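Local coordinates for sensor protein (Rhodopseudomonas palustris, PDB 2OOL) that senses light as a biliverdin-binding bacteriophytochrome and probably passes the signal on as a histidine kinase, this chain being its chromophore-binding PAS-GAF part, at residues 36-48 with 55-67. Residues are numbered along the deposited sequence; the frame is centred on the assembly and turned at random.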
ATOM      1  N   PRO A  36       3.685  24.637  22.584  1.00 52.93           N
ATOM      2  CA  PRO A  36       5.077  25.055  22.762  1.00 53.52           C
ATOM      3  C   PRO A  36       5.452  26.352  22.071  1.00 53.86           C
ATOM      4  O   PRO A  36       6.508  26.881  22.340  1.00 54.66           O
ATOM      5  CB  PRO A  36       5.852  23.906  22.141  1.00 53.72           C
ATOM      6  CG  PRO A  36       5.006  23.487  21.023  1.00 53.56           C
ATOM      7  CD  PRO A  36       3.579  23.552  21.610  1.00 53.59           C
ATOM      8  N   GLY A  37       4.597  26.882  21.215  1.00 54.67           N
ATOM      9  CA  GLY A  37       4.885  28.186  20.550  1.00 53.46           C
ATOM     10  C   GLY A  37       6.014  28.046  19.520  1.00 52.90           C
ATOM     11  O   GLY A  37       6.591  29.019  19.112  1.00 52.54           O
ATOM     12  N   ALA A  38       6.326  26.819  19.096  1.00 51.99           N
ATOM     13  CA  ALA A  38       7.452  26.590  18.213  1.00 51.51           C
ATOM     14  C   ALA A  38       7.302  25.294  17.460  1.00 51.46           C
ATOM     15  O   ALA A  38       6.573  24.405  17.893  1.00 51.20           O
ATOM     16  CB  ALA A  38       8.799  26.620  19.016  1.00 50.42           C
ATOM     17  N   ILE A  39       8.063  25.172  16.370  1.00 52.07           N
ATOM     18  CA  ILE A  39       8.097  23.969  15.540  1.00 52.05           C
ATOM     19  C   ILE A  39       9.517  23.371  15.330  1.00 52.42           C
ATOM     20  O   ILE A  39      10.538  24.020  15.577  1.00 51.71           O
ATOM     21  CB  ILE A  39       7.436  24.233  14.159  1.00 51.64           C
ATOM     22  CG1 ILE A  39       8.260  25.230  13.339  1.00 52.83           C
ATOM     23  CG2 ILE A  39       5.965  24.709  14.316  1.00 51.40           C
ATOM     24  CD1 ILE A  39       8.170  25.062  11.798  1.00 52.35           C
ATOM     25  N   GLN A  40       9.551  22.108  14.890  1.00 52.45           N
ATOM     26  CA  GLN A  40      10.747  21.503  14.367  1.00 53.70           C
ATOM     27  C   GLN A  40      11.017  22.083  12.958  1.00 54.42           C
ATOM     28  O   GLN A  40      10.161  21.984  12.073  1.00 54.69           O
ATOM     29  CB  GLN A  40      10.622  19.968  14.305  1.00 53.64           C
ATOM     30  CG  GLN A  40      10.252  19.355  15.666  1.00 53.86           C
ATOM     31  CD  GLN A  40      10.118  17.881  15.612  1.00 54.01           C
ATOM     32  OE1 GLN A  40      11.051  17.207  15.213  1.00 53.87           O
ATOM     33  NE2 GLN A  40       8.964  17.361  16.033  1.00 50.85           N
ATOM     34  N   PRO A  41      12.227  22.614  12.735  1.00 54.26           N
ATOM     35  CA  PRO A  41      12.535  23.367  11.532  1.00 54.54           C
ATOM     36  C   PRO A  41      12.851  22.608  10.232  1.00 54.90           C
ATOM     37  O   PRO A  41      13.216  23.247   9.257  1.00 54.08           O
ATOM     38  CB  PRO A  41      13.761  24.201  11.957  1.00 54.07           C
ATOM     39  CG  PRO A  41      14.431  23.383  12.948  1.00 55.22           C
ATOM     40  CD  PRO A  41      13.406  22.478  13.605  1.00 54.30           C
ATOM     41  N   HIS A  42      12.687  21.288  10.160  1.00 55.31           N
ATOM     42  CA  HIS A  42      12.832  20.619   8.858  1.00 54.98           C
ATOM     43  C   HIS A  42      11.615  20.961   7.965  1.00 55.35           C
ATOM     44  O   HIS A  42      11.582  20.555   6.819  1.00 55.51           O
ATOM     45  CB  HIS A  42      12.980  19.087   9.021  1.00 56.61           C
ATOM     46  CG  HIS A  42      11.788  18.442   9.662  1.00 56.22           C
ATOM     47  ND1 HIS A  42      11.533  18.537  11.008  1.00 57.25           N
ATOM     48  CD2 HIS A  42      10.758  17.744   9.133  1.00 57.60           C
ATOM     49  CE1 HIS A  42      10.396  17.931  11.284  1.00 56.80           C
ATOM     50  NE2 HIS A  42       9.911  17.422  10.170  1.00 56.03           N
ATOM     51  N   GLY A  43      10.603  21.667   8.511  1.00 54.75           N
ATOM     52  CA  GLY A  43       9.373  22.014   7.774  1.00 53.19           C
ATOM     53  C   GLY A  43       9.005  23.469   8.060  1.00 52.34           C
ATOM     54  O   GLY A  43       9.681  24.127   8.802  1.00 51.91           O
ATOM     55  N   TYR A  44       7.930  23.958   7.470  1.00 52.54           N
ATOM     56  CA  TYR A  44       7.446  25.323   7.713  1.00 53.37           C
ATOM     57  C   TYR A  44       5.949  25.323   8.050  1.00 53.33           C
ATOM     58  O   TYR A  44       5.192  24.526   7.512  1.00 52.73           O
ATOM     59  CB  TYR A  44       7.697  26.207   6.461  1.00 53.93           C
ATOM     60  CG  TYR A  44       9.133  26.228   5.977  1.00 54.06           C
ATOM     61  CD1 TYR A  44      10.043  27.159   6.460  1.00 54.26           C
ATOM     62  CD2 TYR A  44       9.585  25.316   5.013  1.00 56.28           C
ATOM     63  CE1 TYR A  44      11.389  27.155   6.022  1.00 54.33           C
ATOM     64  CE2 TYR A  44      10.923  25.307   4.583  1.00 54.42           C
ATOM     65  CZ  TYR A  44      11.807  26.230   5.098  1.00 53.37           C
ATOM     66  OH  TYR A  44      13.118  26.253   4.644  1.00 55.68           O
ATOM     67  N   LEU A  45       5.504  26.259   8.887  1.00 53.87           N
ATOM     68  CA  LEU A  45       4.091  26.292   9.301  1.00 53.20           C
ATOM     69  C   LEU A  45       3.441  27.652   9.056  1.00 53.63           C
ATOM     70  O   LEU A  45       4.041  28.682   9.349  1.00 53.22           O
ATOM     71  CB  LEU A  45       3.973  25.923  10.790  1.00 53.50           C
ATOM     72  CG  LEU A  45       2.616  25.818  11.463  1.00 53.83           C
ATOM     73  CD1 LEU A  45       2.724  24.845  12.639  1.00 53.05           C
ATOM     74  CD2 LEU A  45       2.030  27.206  11.927  1.00 51.84           C
ATOM     75  N   PHE A  46       2.205  27.622   8.544  1.00 52.56           N
ATOM     76  CA  PHE A  46       1.391  28.813   8.360  1.00 53.36           C
ATOM     77  C   PHE A  46       0.046  28.561   8.991  1.00 53.63           C
ATOM     78  O   PHE A  46      -0.515  27.477   8.860  1.00 54.79           O
ATOM     79  CB  PHE A  46       1.160  29.041   6.884  1.00 52.82           C
ATOM     80  CG  PHE A  46       2.415  29.241   6.104  1.00 52.66           C
ATOM     81  CD1 PHE A  46       2.827  30.525   5.759  1.00 51.41           C
ATOM     82  CD2 PHE A  46       3.190  28.152   5.707  1.00 50.65           C
ATOM     83  CE1 PHE A  46       3.958  30.729   5.000  1.00 53.59           C
ATOM     84  CE2 PHE A  46       4.371  28.350   4.980  1.00 51.63           C
ATOM     85  CZ  PHE A  46       4.757  29.611   4.626  1.00 52.15           C
ATOM     86  N   VAL A  47      -0.452  29.527   9.726  1.00 54.22           N
ATOM     87  CA  VAL A  47      -1.870  29.598  10.009  1.00 53.94           C
ATOM     88  C   VAL A  47      -2.459  30.489   8.974  1.00 54.53           C
ATOM     89  O   VAL A  47      -1.948  31.567   8.769  1.00 54.45           O
ATOM     90  CB  VAL A  47      -2.152  30.167  11.421  1.00 54.19           C
ATOM     91  CG1 VAL A  47      -3.632  30.196  11.654  1.00 48.80           C
ATOM     92  CG2 VAL A  47      -1.363  29.285  12.501  1.00 52.98           C
ATOM     93  N   VAL A  48      -3.515  30.041   8.310  1.00 56.75           N
ATOM     94  CA  VAL A  48      -4.188  30.858   7.318  1.00 60.03           C
ATOM     95  C   VAL A  48      -5.706  30.901   7.553  1.00 61.64           C
ATOM     96  O   VAL A  48      -6.312  29.944   8.036  1.00 62.56           O
ATOM     97  CB  VAL A  48      -3.934  30.346   5.882  1.00 60.25           C
ATOM     98  CG1 VAL A  48      -2.429  30.337   5.551  1.00 58.57           C
ATOM     99  CG2 VAL A  48      -4.497  28.964   5.727  1.00 60.37           C
ATOM    100  N   ILE A  55      -2.359  35.149   5.768  1.00 53.58           N
ATOM    101  CA  ILE A  55      -1.487  34.502   6.763  1.00 54.40           C
ATOM    102  C   ILE A  55      -1.715  35.127   8.150  1.00 54.27           C
ATOM    103  O   ILE A  55      -1.658  36.329   8.299  1.00 53.04           O
ATOM    104  CB  ILE A  55      -0.002  34.612   6.343  1.00 52.81           C
ATOM    105  CG1 ILE A  55       0.273  33.754   5.108  1.00 51.49           C
ATOM    106  CG2 ILE A  55       0.899  34.308   7.458  1.00 52.93           C
ATOM    107  CD1 ILE A  55       1.523  34.184   4.363  1.00 52.27           C
ATOM    108  N   ALA A  56      -1.918  34.306   9.174  1.00 54.97           N
ATOM    109  CA  ALA A  56      -2.134  34.874  10.521  1.00 55.76           C
ATOM    110  C   ALA A  56      -0.968  34.586  11.461  1.00 55.65           C
ATOM    111  O   ALA A  56      -0.741  35.313  12.414  1.00 56.63           O
ATOM    112  CB  ALA A  56      -3.503  34.451  11.102  1.00 55.67           C
ATOM    113  N   SER A  57      -0.154  33.599  11.124  1.00 55.91           N
ATOM    114  CA  SER A  57       1.075  33.338  11.851  1.00 55.38           C
ATOM    115  C   SER A  57       1.994  32.481  10.982  1.00 55.34           C
ATOM    116  O   SER A  57       1.489  31.737  10.127  1.00 54.08           O
ATOM    117  CB  SER A  57       0.761  32.565  13.145  1.00 55.95           C
ATOM    118  OG  SER A  57       1.933  32.064  13.749  1.00 54.05           O
ATOM    119  N   VAL A  58       3.314  32.582  11.223  1.00 54.46           N
ATOM    120  CA  VAL A  58       4.309  31.756  10.526  1.00 54.95           C
ATOM    121  C   VAL A  58       5.409  31.416  11.470  1.00 54.55           C
ATOM    122  O   VAL A  58       5.687  32.178  12.402  1.00 54.66           O
ATOM    123  CB  VAL A  58       5.019  32.462   9.291  1.00 55.38           C
ATOM    124  CG1 VAL A  58       4.361  32.051   7.956  1.00 57.08           C
ATOM    125  CG2 VAL A  58       5.085  33.949   9.467  1.00 55.96           C
ATOM    126  N   SER A  59       6.019  30.264  11.226  1.00 54.00           N
ATOM    127  CA  SER A  59       7.276  29.896  11.845  1.00 54.25           C
ATOM    128  C   SER A  59       8.380  30.824  11.324  1.00 54.46           C
ATOM    129  O   SER A  59       8.410  31.194  10.113  1.00 53.05           O
ATOM    130  CB  SER A  59       7.624  28.409  11.569  1.00 54.01           C
ATOM    131  OG  SER A  59       7.634  28.099  10.183  1.00 53.68           O
ATOM    132  N   ALA A  60       9.268  31.199  12.250  1.00 54.85           N
ATOM    133  CA  ALA A  60      10.315  32.179  12.005  1.00 55.15           C
ATOM    134  C   ALA A  60      11.281  31.743  10.914  1.00 55.08           C
ATOM    135  O   ALA A  60      11.870  32.596  10.264  1.00 54.17           O
ATOM    136  CB  ALA A  60      11.119  32.421  13.301  1.00 55.22           C
ATOM    137  N   ASN A  61      11.483  30.422  10.778  1.00 55.15           N
ATOM    138  CA  ASN A  61      12.346  29.834   9.739  1.00 55.45           C
ATOM    139  C   ASN A  61      11.884  30.105   8.311  1.00 55.95           C
ATOM    140  O   ASN A  61      12.652  29.973   7.367  1.00 56.16           O
ATOM    141  CB  ASN A  61      12.591  28.304   9.965  1.00 55.54           C
ATOM    142  CG  ASN A  61      11.350  27.422   9.725  1.00 54.19           C
ATOM    143  OD1 ASN A  61      10.230  27.862   9.870  1.00 54.35           O
ATOM    144  ND2 ASN A  61      11.574  26.157   9.339  1.00 54.97           N
ATOM    145  N   VAL A  62      10.638  30.513   8.147  1.00 56.38           N
ATOM    146  CA  VAL A  62      10.152  31.002   6.863  1.00 57.13           C
ATOM    147  C   VAL A  62      11.005  32.167   6.312  1.00 57.47           C
ATOM    148  O   VAL A  62      11.057  32.358   5.106  1.00 57.14           O
ATOM    149  CB  VAL A  62       8.662  31.365   6.991  1.00 56.87           C
ATOM    150  CG1 VAL A  62       8.218  32.253   5.948  1.00 57.45           C
ATOM    151  CG2 VAL A  62       7.842  30.048   7.013  1.00 59.85           C
ATOM    152  N   GLU A  63      11.692  32.906   7.185  1.00 58.26           N
ATOM    153  CA  GLU A  63      12.614  33.957   6.754  1.00 59.11           C
ATOM    154  C   GLU A  63      13.673  33.405   5.809  1.00 59.91           C
ATOM    155  O   GLU A  63      14.052  34.065   4.834  1.00 60.52           O
ATOM    156  CB  GLU A  63      13.290  34.622   7.959  1.00 58.70           C
ATOM    157  CG  GLU A  63      14.443  35.552   7.600  1.00 59.45           C
ATOM    158  CD  GLU A  63      14.569  36.741   8.565  1.00 60.20           C
ATOM    159  OE1 GLU A  63      14.766  36.540   9.788  1.00 59.09           O
ATOM    160  OE2 GLU A  63      14.454  37.883   8.085  1.00 62.23           O
ATOM    161  N   ASP A  64      14.147  32.194   6.074  1.00 60.14           N
ATOM    162  CA  ASP A  64      15.112  31.620   5.177  1.00 60.19           C
ATOM    163  C   ASP A  64      14.466  31.127   3.888  1.00 59.69           C
ATOM    164  O   ASP A  64      15.151  30.958   2.887  1.00 60.90           O
ATOM    165  CB  ASP A  64      15.846  30.461   5.826  1.00 61.89           C
ATOM    166  CG  ASP A  64      16.318  30.777   7.226  1.00 66.50           C
ATOM    167  OD1 ASP A  64      16.980  31.834   7.422  1.00 73.11           O
ATOM    168  OD2 ASP A  64      16.016  29.959   8.123  1.00 72.29           O
ATOM    169  N   LEU A  65      13.181  30.829   3.915  1.00 57.32           N
ATOM    170  CA  LEU A  65      12.527  30.316   2.733  1.00 56.33           C
ATOM    171  C   LEU A  65      12.330  31.455   1.770  1.00 56.68           C
ATOM    172  O   LEU A  65      12.827  31.425   0.657  1.00 56.21           O
ATOM    173  CB  LEU A  65      11.192  29.661   3.101  1.00 55.87           C
ATOM    174  CG  LEU A  65      10.391  28.967   1.999  1.00 54.22           C
ATOM    175  CD1 LEU A  65      11.221  27.973   1.174  1.00 49.68           C
ATOM    176  CD2 LEU A  65       9.140  28.369   2.574  1.00 51.59           C
ATOM    177  N   LEU A  66      11.630  32.488   2.237  1.00 57.43           N
ATOM    178  CA  LEU A  66      11.157  33.595   1.408  1.00 57.37           C
ATOM    179  C   LEU A  66      12.050  34.838   1.462  1.00 57.72           C
ATOM    180  O   LEU A  66      11.848  35.734   0.675  1.00 57.91           O
ATOM    181  CB  LEU A  66       9.731  33.971   1.861  1.00 57.00           C
ATOM    182  CG  LEU A  66       8.772  32.781   1.760  1.00 56.39           C
ATOM    183  CD1 LEU A  66       7.461  33.069   2.424  1.00 50.18           C
ATOM    184  CD2 LEU A  66       8.574  32.365   0.294  1.00 55.49           C
ATOM    185  N   ARG A  67      13.005  34.897   2.391  1.00 58.57           N
ATOM    186  CA  ARG A  67      13.964  35.991   2.499  1.00 59.72           C
ATOM    187  C   ARG A  67      13.321  37.302   2.964  1.00 59.98           C
ATOM    188  O   ARG A  67      13.710  38.386   2.539  1.00 59.05           O
ATOM    189  CB  ARG A  67      14.714  36.198   1.179  1.00 61.75           C
ATOM    190  CG  ARG A  67      15.518  34.957   0.762  1.00 65.84           C
ATOM    191  CD  ARG A  67      16.839  34.864   1.574  1.00 71.32           C
ATOM    192  NE  ARG A  67      17.309  33.483   1.764  1.00 72.24           N
ATOM    193  CZ  ARG A  67      17.929  33.028   2.861  1.00 76.03           C
ATOM    194  NH1 ARG A  67      18.149  33.828   3.918  1.00 77.32           N
ATOM    195  NH2 ARG A  67      18.310  31.752   2.924  1.00 75.38           N
TER
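Strands 44-48 and 55-59 pair as an antiparallel beta hairpin of the PAS fold, their axes 4.6 Å apart at closest and 160° between directions. Val47 N bonds Ser57 O, and Val47 O takes Ala56 N at 2.8 Å; with Ala56 and Ser57 both opposite Val47, this is a classic beta bulge. From Ser59 a type I turn leads into helix 62-66. Ser59 N still bonds Leu45 O, but Leu45 N turns to the side chain, giving a nearly straight bond to Ser59 OG (3.1 Å), while that hydroxyl donates to Asn61 OD1 (2.6 Å). The other end of the amide grips the Gln40-Gly43 turn: Asn61 ND2 reaches Gly43 O at 2.8 Å, the acceptor lying in the amide plane, and bonds weakly to Pro41 O. Chi1 of 70° puts Asn61 CG between its own backbone N and carbonyl carbon, turning the amide to the loop. With an alanine here, Gly43 O would probably lose this donor and the Ser59 hydroxyl its acceptor. On the sheet face bearing Phe46, Val62 CG2 lies 3.9 Å from Phe46 CZ. The Tyr44 ring is flanked at its edge by Asn61 O, and Leu65 CD2 sits over one face, 3.9 Å from the ring centroid and 8° off the normal.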